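Local coordinates for fatty acid/retinol binding protein protein 7, isoform A, confirmed BY transcript evidence (Caenorhabditis elegans, PDB 2W9Y) that probably binds fatty acids such as oleic acid and, as its family does, retinoids, as a small all-helical lipid-transport protein, at residues 85-88 with 89-93; 115-118 with 119-123. All coordinates share one frame; numbering follows the deposited sequence.

Interaction 1. Residues 85-88 with 89-93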
loop_
_atom_site.group_PDB
_atom_site.type_symbol
_atom_site.label_atom_id
_atom_site.label_comp_id
_atom_site.label_asym_id
_atom_site.label_seq_id
_atom_site.Cartn_x
_atom_site.Cartn_y
_atom_site.Cartn_z
ATOM N N VAL A 85 -6.933 -14.276 2.931
ATOM C CA VAL A 85 -6.691 -13.162 3.857
ATOM C C VAL A 85 -5.208 -13.105 4.239
ATOM O O VAL A 85 -4.611 -12.007 4.256
ATOM C CB VAL A 85 -7.542 -13.254 5.123
ATOM C CG1 VAL A 85 -7.014 -12.298 6.232
ATOM C CG2 VAL A 85 -9.059 -13.043 4.809
ATOM N N GLU A 86 -4.615 -14.260 4.561
ATOM C CA GLU A 86 -3.128 -14.306 4.815
ATOM C C GLU A 86 -2.329 -13.698 3.641
ATOM O O GLU A 86 -1.329 -12.934 3.821
ATOM C CB GLU A 86 -2.702 -15.751 5.009
ATOM C CG GLU A 86 -1.208 -15.996 4.956
ATOM C CD GLU A 86 -0.845 -17.460 5.346
ATOM O OE1 GLU A 86 -1.130 -18.407 4.565
ATOM O OE2 GLU A 86 -0.271 -17.664 6.433
ATOM N N TYR A 87 -2.734 -14.068 2.434
ATOM C CA TYR A 87 -2.121 -13.528 1.228
ATOM C C TYR A 87 -2.310 -12.027 1.108
ATOM O O TYR A 87 -1.347 -11.269 0.854
ATOM C CB TYR A 87 -2.708 -14.248 -0.027
ATOM C CG TYR A 87 -2.054 -13.712 -1.311
ATOM C CD1 TYR A 87 -0.780 -14.150 -1.733
ATOM C CD2 TYR A 87 -2.684 -12.709 -2.083
ATOM C CE1 TYR A 87 -0.152 -13.566 -2.888
ATOM C CE2 TYR A 87 -2.082 -12.140 -3.184
ATOM C CZ TYR A 87 -0.816 -12.606 -3.591
ATOM O OH TYR A 87 -0.257 -12.022 -4.696
ATOM N N ALA A 88 -3.554 -11.572 1.255
ATOM C CA ALA A 88 -3.820 -10.133 1.137
ATOM C C ALA A 88 -3.058 -9.236 2.150
ATOM O O ALA A 88 -2.623 -8.158 1.791
ATOM C CB ALA A 88 -5.301 -9.862 1.248
ATOM N N LYS A 89 -2.924 -9.692 3.398
ATOM C CA LYS A 89 -2.113 -8.975 4.408
ATOM C C LYS A 89 -0.635 -8.915 4.018
ATOM O O LYS A 89 0.007 -7.920 4.264
ATOM C CB LYS A 89 -2.224 -9.650 5.777
ATOM C CG LYS A 89 -3.633 -9.468 6.288
ATOM C CD LYS A 89 -3.841 -10.187 7.606
ATOM C CE LYS A 89 -5.118 -9.750 8.264
ATOM N NZ LYS A 89 -5.278 -10.513 9.537
ATOM N N LYS A 90 -0.125 -9.966 3.398
ATOM C CA LYS A 90 1.260 -9.905 2.842
ATOM C C LYS A 90 1.356 -8.907 1.686
ATOM O O LYS A 90 2.384 -8.201 1.574
ATOM C CB LYS A 90 1.715 -11.259 2.339
ATOM C CG LYS A 90 2.070 -12.240 3.482
ATOM C CD LYS A 90 1.839 -13.721 3.045
ATOM C CE LYS A 90 3.056 -14.364 2.416
ATOM N NZ LYS A 90 2.699 -15.755 1.837
ATOM N N LEU A 91 0.307 -8.852 0.848
ATOM C CA LEU A 91 0.296 -7.910 -0.252
ATOM C C LEU A 91 0.311 -6.460 0.316
ATOM O O LEU A 91 1.162 -5.646 -0.064
ATOM C CB LEU A 91 -0.886 -8.204 -1.172
ATOM C CG LEU A 91 -1.059 -7.321 -2.423
ATOM C CD1 LEU A 91 -1.970 -8.038 -3.420
ATOM C CD2 LEU A 91 -1.670 -5.911 -2.089
ATOM N N ILE A 92 -0.554 -6.165 1.319
ATOM C CA ILE A 92 -0.632 -4.832 1.817
ATOM C C ILE A 92 0.675 -4.488 2.553
ATOM O O ILE A 92 1.131 -3.344 2.472
ATOM C CB ILE A 92 -1.815 -4.663 2.787
ATOM C CG1 ILE A 92 -3.132 -4.863 2.033
ATOM C CG2 ILE A 92 -1.777 -3.265 3.487
ATOM C CD1 ILE A 92 -3.431 -3.693 1.018
ATOM N N HIS A 93 1.270 -5.453 3.268
ATOM C CA HIS A 93 2.581 -5.213 3.894
ATOM C C HIS A 93 3.608 -4.810 2.860
ATOM O O HIS A 93 4.358 -3.840 3.091
ATOM C CB HIS A 93 3.058 -6.411 4.676
ATOM C CG HIS A 93 4.253 -6.142 5.519
ATOM N ND1 HIS A 93 5.530 -6.544 5.175
ATOM C CD2 HIS A 93 4.363 -5.538 6.729
ATOM C CE1 HIS A 93 6.373 -6.198 6.134
ATOM N NE2 HIS A 93 5.693 -5.590 7.088
#
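Tyr87 and Leu91 meet one turn apart on the buried side of helix 82-104. CD1 of Leu91 reaches CE2 of Tyr87 at 4.1 Å. It approaches the ring obliquely. Both side chains have CG anti to the backbone N (chi1 -179° in each), and beyond it they cross at a slant. On another side Val85 and Lys89 run alongside each other and point the same way. CG1 of Val85 touches CE of Lys89 at 3.8 Å, so the lysine uses its methylene chain here. That chain is extended beyond CG and carries its amino group outward on an exposed flank. CD of Lys90 passes 3.4 Å from the carbonyl O of Glu86, and the chain then bends at chi3 (90°). The carboxylate of Glu86 is near but not in contact, with 5.4 Å from OE1 to NZ of Lys90.

The backbone spaces these pairs. Lys89 N hydrogen-bonds to Val85 O at 3.0 Å, and Leu91 N hydrogen-bonds to Tyr87 O at 2.9 Å. Lys90 and Ile92 continue the regular i to i+4 pattern of an alpha-helix. CG1 of Ile92 lies 3.3 Å from O of Ala88.

Beyond the helix, the Tyr87 hydroxyl is hydrogen-bonded to Leu116 O. The Lys90 amino group is modelled against Glu119, too close for the pairing to be certain. The side chain of Lys90 also runs close to a bound sulfate. Phe15 packs on both Tyr87 and Leu91, Phe140 also touches Leu91, and Leu80 meets Val85. Helix 82-104 is thus fastened to helix 111-121 on one side and packed against loop residues on others.

Interaction 2. Residues 115-118 with 119-123; sequences RLHQ and EFQSL. With SO4 (sulfate ion), chain C.
Arg115 meets two anions in different ways, a sulfate at the edge of its guanidinium and OE1 of Glu119 over one face, toward the rim. NH2 donates to sulfate O2 at 2.8 Å, and NE donates to sulfate O3 at 3.1 Å. The sulfate is probably from the crystallisation liquor. The salt bridge to Glu119 is one of charge alone: Arg115 NH2 lies 3.6 Å from OE2, which is well out of the guanidinium plane. Glu119 has two conformers, and this pairing belongs to one. Its OE2 also approaches Lys90, modelled too close to trust. Arg115 NH1 makes a weak hydrogen bond to Gln118 OE1. This is the last part of helix 111-121 in the all-helical fold. Glu119 N still hydrogen-bonds firmly to Arg115 O (2.9 Å), but the bonds from Gln121 N and Ser122 N to the carbonyls of His117 and Gln118 are weak. A water links Gln118 OE1 to Ser122 OG, 2.7 Å from each. Gln121 NE2 sits over one face of the His117 ring, toward its rim and 3.2 Å from CE1. A bend at chi2 (-57°) turns the amide back over the ring, their planes 52° apart. The ring's ND1 is hydrogen-bonded to OXT of Phe140.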
loop_
_atom_site.group_PDB
_atom_site.type_symbol
_atom_site.label_atom_id
_atom_site.label_comp_id
_atom_site.label_asym_id
_atom_site.label_seq_id
_atom_site.Cartn_x
_atom_site.Cartn_y
_atom_site.Cartn_z
ATOM N N ARG A 115 7.813 -12.508 -5.199
ATOM C CA ARG A 115 7.295 -13.625 -4.286
ATOM C C ARG A 115 5.777 -13.612 -4.246
ATOM O O ARG A 115 5.159 -14.647 -4.339
ATOM C CB ARG A 115 7.811 -13.521 -2.858
ATOM C CG ARG A 115 9.294 -13.985 -2.684
ATOM C CD ARG A 115 9.471 -15.482 -2.851
ATOM N NE ARG A 115 8.679 -16.123 -1.811
ATOM C CZ ARG A 115 7.760 -17.049 -1.998
ATOM N NH1 ARG A 115 7.585 -17.585 -3.182
ATOM N NH2 ARG A 115 7.041 -17.475 -0.982
ATOM N N LEU A 116 5.173 -12.437 -4.108
ATOM C CA LEU A 116 3.718 -12.333 -4.170
ATOM C C LEU A 116 3.075 -12.872 -5.416
ATOM O O LEU A 116 1.981 -13.467 -5.374
ATOM C CB LEU A 116 3.290 -10.853 -4.043
ATOM C CG LEU A 116 3.333 -10.305 -2.627
ATOM C CD1 LEU A 116 3.136 -8.750 -2.768
ATOM C CD2 LEU A 116 2.262 -10.964 -1.802
ATOM N N HIS A 117 3.682 -12.574 -6.550
ATOM C CA HIS A 117 3.163 -13.130 -7.814
ATOM C C HIS A 117 3.268 -14.661 -7.821
ATOM O O HIS A 117 2.354 -15.342 -8.277
ATOM C CB HIS A 117 3.937 -12.555 -8.990
ATOM C CG HIS A 117 3.436 -12.985 -10.341
ATOM N ND1 HIS A 117 2.207 -12.612 -10.835
ATOM C CD2 HIS A 117 3.976 -13.811 -11.277
ATOM C CE1 HIS A 117 2.023 -13.163 -12.027
ATOM N NE2 HIS A 117 3.097 -13.859 -12.339
ATOM N N GLN A 118 4.418 -15.185 -7.405
ATOM C CA GLN A 118 4.594 -16.656 -7.374
ATOM C C GLN A 118 3.529 -17.291 -6.448
ATOM O O GLN A 118 2.875 -18.310 -6.787
ATOM C CB GLN A 118 6.022 -16.980 -6.921
ATOM C CG GLN A 118 6.458 -18.443 -7.116
ATOM C CD GLN A 118 6.216 -19.296 -5.851
ATOM O OE1 GLN A 118 5.548 -18.879 -4.878
ATOM N NE2 GLN A 118 6.776 -20.483 -5.861
ATOM N N GLU A 119 3.291 -16.659 -5.300
ATOM C CA GLU A 119 2.388 -17.210 -4.307
ATOM C C GLU A 119 0.968 -17.208 -4.804
ATOM O O GLU A 119 0.162 -18.116 -4.475
ATOM C CB GLU A 119 2.485 -16.398 -3.020
ATOM C CG GLU A 119 3.799 -16.632 -2.252
ATOM C CD GLU A 119 4.014 -15.630 -1.130
ATOM O OE1 GLU A 119 4.275 -14.431 -1.419
ATOM O OE2 GLU A 119 3.931 -16.026 0.049
ATOM N N PHE A 120 0.628 -16.181 -5.578
ATOM C CA PHE A 120 -0.766 -16.036 -6.047
ATOM C C PHE A 120 -1.064 -17.225 -6.937
ATOM O O PHE A 120 -2.175 -17.815 -6.943
ATOM C CB PHE A 120 -0.922 -14.729 -6.834
ATOM C CG PHE A 120 -2.302 -14.522 -7.360
ATOM C CD1 PHE A 120 -3.286 -14.060 -6.516
ATOM C CD2 PHE A 120 -2.625 -14.915 -8.660
ATOM C CE1 PHE A 120 -4.631 -13.856 -6.981
ATOM C CE2 PHE A 120 -3.935 -14.761 -9.153
ATOM C CZ PHE A 120 -4.952 -14.239 -8.302
ATOM N N GLN A 121 -0.045 -17.582 -7.691
ATOM C CA GLN A 121 -0.172 -18.644 -8.665
ATOM C C GLN A 121 -0.424 -19.982 -8.020
ATOM O O GLN A 121 -1.010 -20.831 -8.643
ATOM C CB GLN A 121 1.103 -18.799 -9.491
ATOM C CG GLN A 121 1.538 -17.610 -10.287
ATOM C CD GLN A 121 0.523 -17.113 -11.231
ATOM O OE1 GLN A 121 -0.179 -17.883 -11.919
ATOM N NE2 GLN A 121 0.434 -15.809 -11.301
ATOM N N SER A 122 -0.007 -20.196 -6.786
ATOM C CA SER A 122 -0.245 -21.508 -6.151
ATOM C C SER A 122 -1.507 -21.568 -5.248
ATOM O O SER A 122 -1.764 -22.578 -4.552
ATOM C CB SER A 122 1.013 -21.899 -5.381
ATOM O OG SER A 122 1.257 -20.912 -4.425
ATOM N N LEU A 123 -2.285 -20.486 -5.249
ATOM C CA LEU A 123 -3.559 -20.476 -4.511
ATOM C C LEU A 123 -4.611 -21.235 -5.301
ATOM O O LEU A 123 -4.502 -21.360 -6.543
ATOM C CB LEU A 123 -4.038 -19.008 -4.299
ATOM C CG LEU A 123 -3.178 -18.101 -3.404
ATOM C CD1 LEU A 123 -3.674 -16.670 -3.367
ATOM C CD2 LEU A 123 -3.146 -18.614 -1.925
HETATM S S SO4 C . 7.364 -15.586 2.146
HETATM O O1 SO4 C . 6.347 -14.576 2.474
HETATM O O2 SO4 C . 6.563 -16.740 1.709
HETATM O O3 SO4 C . 8.263 -15.084 1.105
HETATM O O4 SO4 C . 8.208 -15.933 3.317
HETATM O O HOH W 1 3.915 -20.791 -3.891
#

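In the fold
Interaction 1 lies early in helix 82-104, and interaction 2 covers the last part of helix 111-121, the next helix along the chain. Their centres are about 11 Å apart, on the same side of the chain's centre, and the two contacts touch. The Tyr87 hydroxyl is probably hydrogen-bonded to Leu116 O at 2.7 Å, and its ring packs on Glu119 CB. Lys90 and Glu119 form a salt bridge, but its modelled length is too short to be trusted. Phe140 at the C-terminus joins both regions, touching Leu91 and stacking with Phe120. Helix 125-134 packs on Phe120 and Leu123. Tyr87 thus ties two consecutive helices together in a fold that probably binds lipid.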